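PDB 6HLX: AgaA from Rhizobium radiobacter, which binds the opine agropinic acid in the periplasm, as the substrate-binding protein of an ABC transporter that imports it. Local coordinates for residues F322-S330 against K366-V376. Numbering follows the deposited sequence.
Sequences FEVRLLATS and KASTGDYDFTV. With EDO (1,2-ethanediol), chain B.
Where L326 meets F374 the packing is tight: CD1 of the leucine sits over the centre of the phenylalanine ring, 3.7 Å from its centroid and 6° off the normal. CG of L326 runs anti to the backbone N (chi1 175°), which helps carry CD1 over the ring, while its CB, placed by the backbone, lies against CE1 and R325 O meets the ring edge. One residue on, parallel strand pairing takes over. L327 N gives F374 O a nearly straight bond of 2.9 Å, and L327 O accepts two donors, V376 N nearly head-on at 3.0 Å and T375 OG1 from above the carbonyl plane at 2.8 Å. Strands 322-327 and 374-379 are neighbours in a mixed sheet of this periplasmic-binding-protein fold, linked through helices and edge strand 351-356; V376 touches agropinic acid. On the other face, CD2 of L327 reaches CB of K366 and of Y372. Toward D373 the pairing opens: a water bridges R325 O and D373 N, and the aspartate replaces a backbone acceptor, OD2 taking R325 N at 3.0 Å through its anti lone pair. Ethanediol, probably from the crystallisation liquor, donates to OD1, while the R325 guanidinium turns away to salt-bridge D356.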
ATOM      1  N   PHE A 322      25.381 -17.611  -8.090  1.00 31.71           N
ATOM      2  CA  PHE A 322      25.304 -16.665  -9.206  1.00 30.06           C
ATOM      3  C   PHE A 322      25.441 -15.247  -8.683  1.00 33.10           C
ATOM      4  O   PHE A 322      25.372 -15.033  -7.465  1.00 31.83           O
ATOM      5  CB  PHE A 322      23.962 -16.820  -9.986  1.00 30.20           C
ATOM      6  CG  PHE A 322      22.703 -16.739  -9.140  1.00 29.47           C
ATOM      7  CD1 PHE A 322      22.120 -15.510  -8.843  1.00 30.53           C
ATOM      8  CD2 PHE A 322      22.100 -17.894  -8.650  1.00 30.73           C
ATOM      9  CE1 PHE A 322      20.952 -15.432  -8.060  1.00 30.75           C
ATOM     10  CE2 PHE A 322      20.942 -17.820  -7.863  1.00 32.43           C
ATOM     11  CZ  PHE A 322      20.377 -16.589  -7.568  1.00 30.12           C
ATOM     12  N   GLU A 323      25.580 -14.278  -9.603  1.00 28.65           N
ATOM     13  CA  GLU A 323      25.652 -12.855  -9.255  1.00 29.01           C
ATOM     14  C   GLU A 323      24.281 -12.229  -9.517  1.00 28.96           C
ATOM     15  O   GLU A 323      23.606 -12.585 -10.489  1.00 27.54           O
ATOM     16  CB  GLU A 323      26.722 -12.142 -10.091  1.00 31.12           C
ATOM     17  CG  GLU A 323      28.118 -12.733  -9.940  1.00 43.99           C
ATOM     18  CD  GLU A 323      29.235 -12.054 -10.713  1.00 72.98           C
ATOM     19  OE1 GLU A 323      30.414 -12.291 -10.362  1.00 69.76           O
ATOM     20  OE2 GLU A 323      28.942 -11.294 -11.667  1.00 66.60           O
ATOM     21  N   VAL A 324      23.860 -11.283  -8.655  1.00 25.46           N
ATOM     22  CA  VAL A 324      22.559 -10.650  -8.802  1.00 23.88           C
ATOM     23  C   VAL A 324      22.596  -9.273  -8.147  1.00 26.64           C
ATOM     24  O   VAL A 324      23.421  -9.039  -7.271  1.00 26.60           O
ATOM     25  CB  VAL A 324      21.438 -11.558  -8.189  1.00 25.88           C
ATOM     26  CG1 VAL A 324      21.622 -11.748  -6.688  1.00 25.79           C
ATOM     27  CG2 VAL A 324      20.028 -11.060  -8.512  1.00 24.73           C
ATOM     28  N   ARG A 325      21.667  -8.402  -8.527  1.00 23.65           N
ATOM     29  CA  ARG A 325      21.543  -7.091  -7.914  1.00 22.29           C
ATOM     30  C   ARG A 325      20.235  -7.018  -7.145  1.00 25.76           C
ATOM     31  O   ARG A 325      19.204  -7.443  -7.664  1.00 24.68           O
ATOM     32  CB  ARG A 325      21.579  -5.981  -8.971  1.00 22.94           C
ATOM     33  CG  ARG A 325      22.871  -5.964  -9.809  1.00 30.52           C
ATOM     34  CD  ARG A 325      23.076  -4.618 -10.483  1.00 33.01           C
ATOM     35  NE  ARG A 325      23.455  -3.579  -9.522  1.00 31.89           N
ATOM     36  CZ  ARG A 325      24.707  -3.267  -9.196  1.00 48.94           C
ATOM     37  NH1 ARG A 325      25.728  -3.912  -9.751  1.00 38.81           N
ATOM     38  NH2 ARG A 325      24.949  -2.308  -8.311  1.00 38.83           N
ATOM     39  N   LEU A 326      20.276  -6.475  -5.920  1.00 21.71           N
ATOM     40  CA  LEU A 326      19.083  -6.281  -5.080  1.00 21.18           C
ATOM     41  C   LEU A 326      18.748  -4.805  -5.001  1.00 23.95           C
ATOM     42  O   LEU A 326      19.572  -3.997  -4.548  1.00 22.53           O
ATOM     43  CB  LEU A 326      19.318  -6.831  -3.669  1.00 21.30           C
ATOM     44  CG  LEU A 326      18.228  -6.632  -2.583  1.00 22.37           C
ATOM     45  CD1 LEU A 326      16.912  -7.307  -2.988  1.00 22.29           C
ATOM     46  CD2 LEU A 326      18.705  -7.202  -1.261  1.00 23.05           C
ATOM     47  N   LEU A 327      17.520  -4.473  -5.405  1.00 20.28           N
ATOM     48  CA  LEU A 327      17.034  -3.091  -5.338  1.00 19.96           C
ATOM     49  C   LEU A 327      16.363  -2.834  -3.999  1.00 22.90           C
ATOM     50  O   LEU A 327      15.427  -3.546  -3.611  1.00 21.89           O
ATOM     51  CB  LEU A 327      16.042  -2.804  -6.482  1.00 20.56           C
ATOM     52  CG  LEU A 327      15.341  -1.437  -6.470  1.00 23.97           C
ATOM     53  CD1 LEU A 327      16.351  -0.270  -6.624  1.00 23.38           C
ATOM     54  CD2 LEU A 327      14.231  -1.380  -7.513  1.00 22.76           C
ATOM     55  N   ALA A 328      16.774  -1.765  -3.329  1.00 19.44           N
ATOM     56  CA  ALA A 328      16.087  -1.328  -2.114  1.00 19.86           C
ATOM     57  C   ALA A 328      16.203   0.204  -2.102  1.00 23.29           C
ATOM     58  O   ALA A 328      16.103   0.812  -3.174  1.00 21.80           O
ATOM     59  CB  ALA A 328      16.702  -1.979  -0.863  1.00 21.24           C
ATOM     60  N   THR A 329      16.376   0.828  -0.937  1.00 20.58           N
ATOM     61  CA  THR A 329      16.504   2.297  -0.848  1.00 19.84           C
ATOM     62  C   THR A 329      17.357   2.644   0.351  1.00 23.53           C
ATOM     63  O   THR A 329      17.354   1.902   1.339  1.00 20.85           O
ATOM     64  CB  THR A 329      15.105   2.976  -0.753  1.00 22.89           C
ATOM     65  OG1 THR A 329      15.236   4.416  -0.752  1.00 21.25           O
ATOM     66  CG2 THR A 329      14.293   2.533   0.499  1.00 22.29           C
ATOM     67  N   SER A 330      18.031   3.804   0.299  1.00 20.04           N
ATOM     68  CA  SER A 330      18.752   4.294   1.467  1.00 21.13           C
ATOM     69  C   SER A 330      17.838   5.304   2.228  1.00 23.52           C
ATOM     70  O   SER A 330      18.228   5.783   3.280  1.00 24.04           O
ATOM     71  CB  SER A 330      20.021   5.006   1.027  1.00 27.31           C
ATOM     72  OG  SER A 330      19.614   5.914   0.018  1.00 35.03           O
ATOM     73  N   LYS A 366      11.843   2.501 -10.721  1.00 22.49           N
ATOM     74  CA  LYS A 366      12.388   1.231 -11.219  1.00 22.14           C
ATOM     75  C   LYS A 366      11.421   0.073 -10.935  1.00 26.01           C
ATOM     76  O   LYS A 366      11.212  -0.772 -11.807  1.00 26.83           O
ATOM     77  CB  LYS A 366      13.754   0.929 -10.605  1.00 23.94           C
ATOM     78  CG  LYS A 366      14.868   1.870 -11.055  1.00 26.54           C
ATOM     79  CD  LYS A 366      16.198   1.453 -10.435  1.00 38.82           C
ATOM     80  CE  LYS A 366      17.345   1.574 -11.407  1.00 59.84           C
ATOM     81  NZ  LYS A 366      18.592   0.979 -10.855  1.00 73.39           N
ATOM     82  N   ALA A 367      10.845   0.025  -9.728  1.00 22.41           N
ATOM     83  CA  ALA A 367       9.918  -1.050  -9.356  1.00 23.99           C
ATOM     84  C   ALA A 367       8.688  -1.077 -10.280  1.00 31.40           C
ATOM     85  O   ALA A 367       8.245  -2.163 -10.689  1.00 29.34           O
ATOM     86  CB  ALA A 367       9.496  -0.914  -7.898  1.00 24.97           C
ATOM     87  N   SER A 368       8.195   0.119 -10.672  1.00 30.00           N
ATOM     88  CA  SER A 368       7.026   0.285 -11.551  1.00 31.77           C
ATOM     89  C   SER A 368       7.216  -0.296 -12.939  1.00 38.26           C
ATOM     90  O   SER A 368       6.226  -0.697 -13.541  1.00 41.06           O
ATOM     91  CB  SER A 368       6.611   1.760 -11.644  1.00 33.90           C
ATOM     92  OG  SER A 368       7.453   2.483 -12.528  1.00 38.00           O
ATOM     93  N   THR A 369       8.461  -0.321 -13.459  1.00 33.18           N
ATOM     94  CA  THR A 369       8.783  -0.868 -14.782  1.00 32.68           C
ATOM     95  C   THR A 369       9.434  -2.263 -14.728  1.00 32.70           C
ATOM     96  O   THR A 369       9.782  -2.802 -15.776  1.00 33.08           O
ATOM     97  CB  THR A 369       9.663   0.097 -15.606  1.00 43.90           C
ATOM     98  OG1 THR A 369      10.932   0.273 -14.972  1.00 40.85           O
ATOM     99  CG2 THR A 369       8.984   1.438 -15.886  1.00 46.38           C
ATOM    100  N   GLY A 370       9.617  -2.815 -13.525  1.00 28.80           N
ATOM    101  CA  GLY A 370      10.289  -4.105 -13.347  1.00 28.14           C
ATOM    102  C   GLY A 370      11.774  -4.022 -13.651  1.00 30.88           C
ATOM    103  O   GLY A 370      12.402  -5.027 -13.988  1.00 30.01           O
ATOM    104  N   ASP A 371      12.361  -2.810 -13.521  1.00 26.72           N
ATOM    105  CA  ASP A 371      13.778  -2.581 -13.791  1.00 26.75           C
ATOM    106  C   ASP A 371      14.645  -3.030 -12.602  1.00 28.31           C
ATOM    107  O   ASP A 371      15.316  -2.218 -11.956  1.00 27.58           O
ATOM    108  CB  ASP A 371      14.032  -1.113 -14.172  1.00 28.56           C
ATOM    109  CG  ASP A 371      15.449  -0.828 -14.628  1.00 34.91           C
ATOM    110  OD1 ASP A 371      16.197  -1.807 -14.919  1.00 34.23           O
ATOM    111  OD2 ASP A 371      15.822   0.364 -14.679  1.00 38.78           O
ATOM    112  N   TYR A 372      14.625  -4.336 -12.321  1.00 23.76           N
ATOM    113  CA  TYR A 372      15.372  -4.922 -11.214  1.00 22.80           C
ATOM    114  C   TYR A 372      15.418  -6.437 -11.373  1.00 25.26           C
ATOM    115  O   TYR A 372      14.624  -6.973 -12.145  1.00 25.05           O
ATOM    116  CB  TYR A 372      14.707  -4.541  -9.865  1.00 23.57           C
ATOM    117  CG  TYR A 372      13.290  -5.043  -9.637  1.00 23.02           C
ATOM    118  CD1 TYR A 372      13.057  -6.301  -9.082  1.00 24.24           C
ATOM    119  CD2 TYR A 372      12.186  -4.214  -9.852  1.00 23.08           C
ATOM    120  CE1 TYR A 372      11.767  -6.735  -8.778  1.00 23.29           C
ATOM    121  CE2 TYR A 372      10.884  -4.656  -9.593  1.00 22.67           C
ATOM    122  CZ  TYR A 372      10.680  -5.915  -9.043  1.00 24.36           C
ATOM    123  OH  TYR A 372       9.415  -6.340  -8.697  1.00 21.91           O
ATOM    124  N   ASP A 373      16.310  -7.120 -10.612  1.00 22.62           N
ATOM    125  CA  ASP A 373      16.435  -8.596 -10.568  1.00 21.74           C
ATOM    126  C   ASP A 373      15.512  -9.060  -9.413  1.00 23.74           C
ATOM    127  O   ASP A 373      14.652  -9.916  -9.600  1.00 23.39           O
ATOM    128  CB  ASP A 373      17.890  -9.002 -10.287  1.00 22.54           C
ATOM    129  CG  ASP A 373      18.891  -8.599 -11.366  1.00 29.73           C
ATOM    130  OD1 ASP A 373      18.466  -8.369 -12.512  1.00 28.85           O
ATOM    131  OD2 ASP A 373      20.100  -8.494 -11.048  1.00 30.57           O
ATOM    132  N   PHE A 374      15.680  -8.449  -8.231  1.00 20.65           N
ATOM    133  CA  PHE A 374      14.785  -8.635  -7.080  1.00 19.48           C
ATOM    134  C   PHE A 374      14.802  -7.411  -6.216  1.00 22.02           C
ATOM    135  O   PHE A 374      15.699  -6.580  -6.354  1.00 22.44           O
ATOM    136  CB  PHE A 374      15.000  -9.944  -6.290  1.00 20.95           C
ATOM    137  CG  PHE A 374      16.240 -10.178  -5.456  1.00 22.26           C
ATOM    138  CD1 PHE A 374      17.491  -9.722  -5.886  1.00 23.85           C
ATOM    139  CD2 PHE A 374      16.191 -11.004  -4.329  1.00 23.03           C
ATOM    140  CE1 PHE A 374      18.654 -10.046  -5.175  1.00 23.58           C
ATOM    141  CE2 PHE A 374      17.355 -11.327  -3.618  1.00 24.09           C
ATOM    142  CZ  PHE A 374      18.578 -10.843  -4.048  1.00 22.86           C
ATOM    143  N   THR A 375      13.745  -7.221  -5.412  1.00 19.24           N
ATOM    144  CA  THR A 375      13.628  -5.998  -4.597  1.00 18.75           C
ATOM    145  C   THR A 375      13.112  -6.299  -3.219  1.00 22.04           C
ATOM    146  O   THR A 375      12.329  -7.241  -3.053  1.00 20.42           O
ATOM    147  CB  THR A 375      12.769  -4.915  -5.307  1.00 21.64           C
ATOM    148  OG1 THR A 375      12.788  -3.686  -4.555  1.00 21.87           O
ATOM    149  CG2 THR A 375      11.280  -5.330  -5.500  1.00 21.78           C
ATOM    150  N   VAL A 376      13.616  -5.547  -2.228  1.00 20.12           N
ATOM    151  CA  VAL A 376      13.108  -5.626  -0.856  1.00 19.16           C
ATOM    152  C   VAL A 376      11.635  -5.156  -0.917  1.00 21.35           C
ATOM    153  O   VAL A 376      11.319  -4.094  -1.477  1.00 21.09           O
ATOM    154  CB  VAL A 376      13.946  -4.765   0.115  1.00 22.30           C
ATOM    155  CG1 VAL A 376      13.266  -4.631   1.478  1.00 22.02           C
ATOM    156  CG2 VAL A 376      15.353  -5.360   0.266  1.00 21.81           C
TER
HETATM  157  C1  EDO B 628      15.702  -9.235 -16.538  1.00 62.16           C
HETATM  158  O1  EDO B 628      16.854 -10.022 -16.769  1.00 64.18           O
HETATM  159  C2  EDO B 628      15.439  -9.164 -15.014  1.00 60.69           C
HETATM  160  O2  EDO B 628      16.476  -8.450 -14.362  1.00 57.50           O
HETATM  161  O   HOH W   1      17.802  -5.484  -8.870  1.00 29.03           O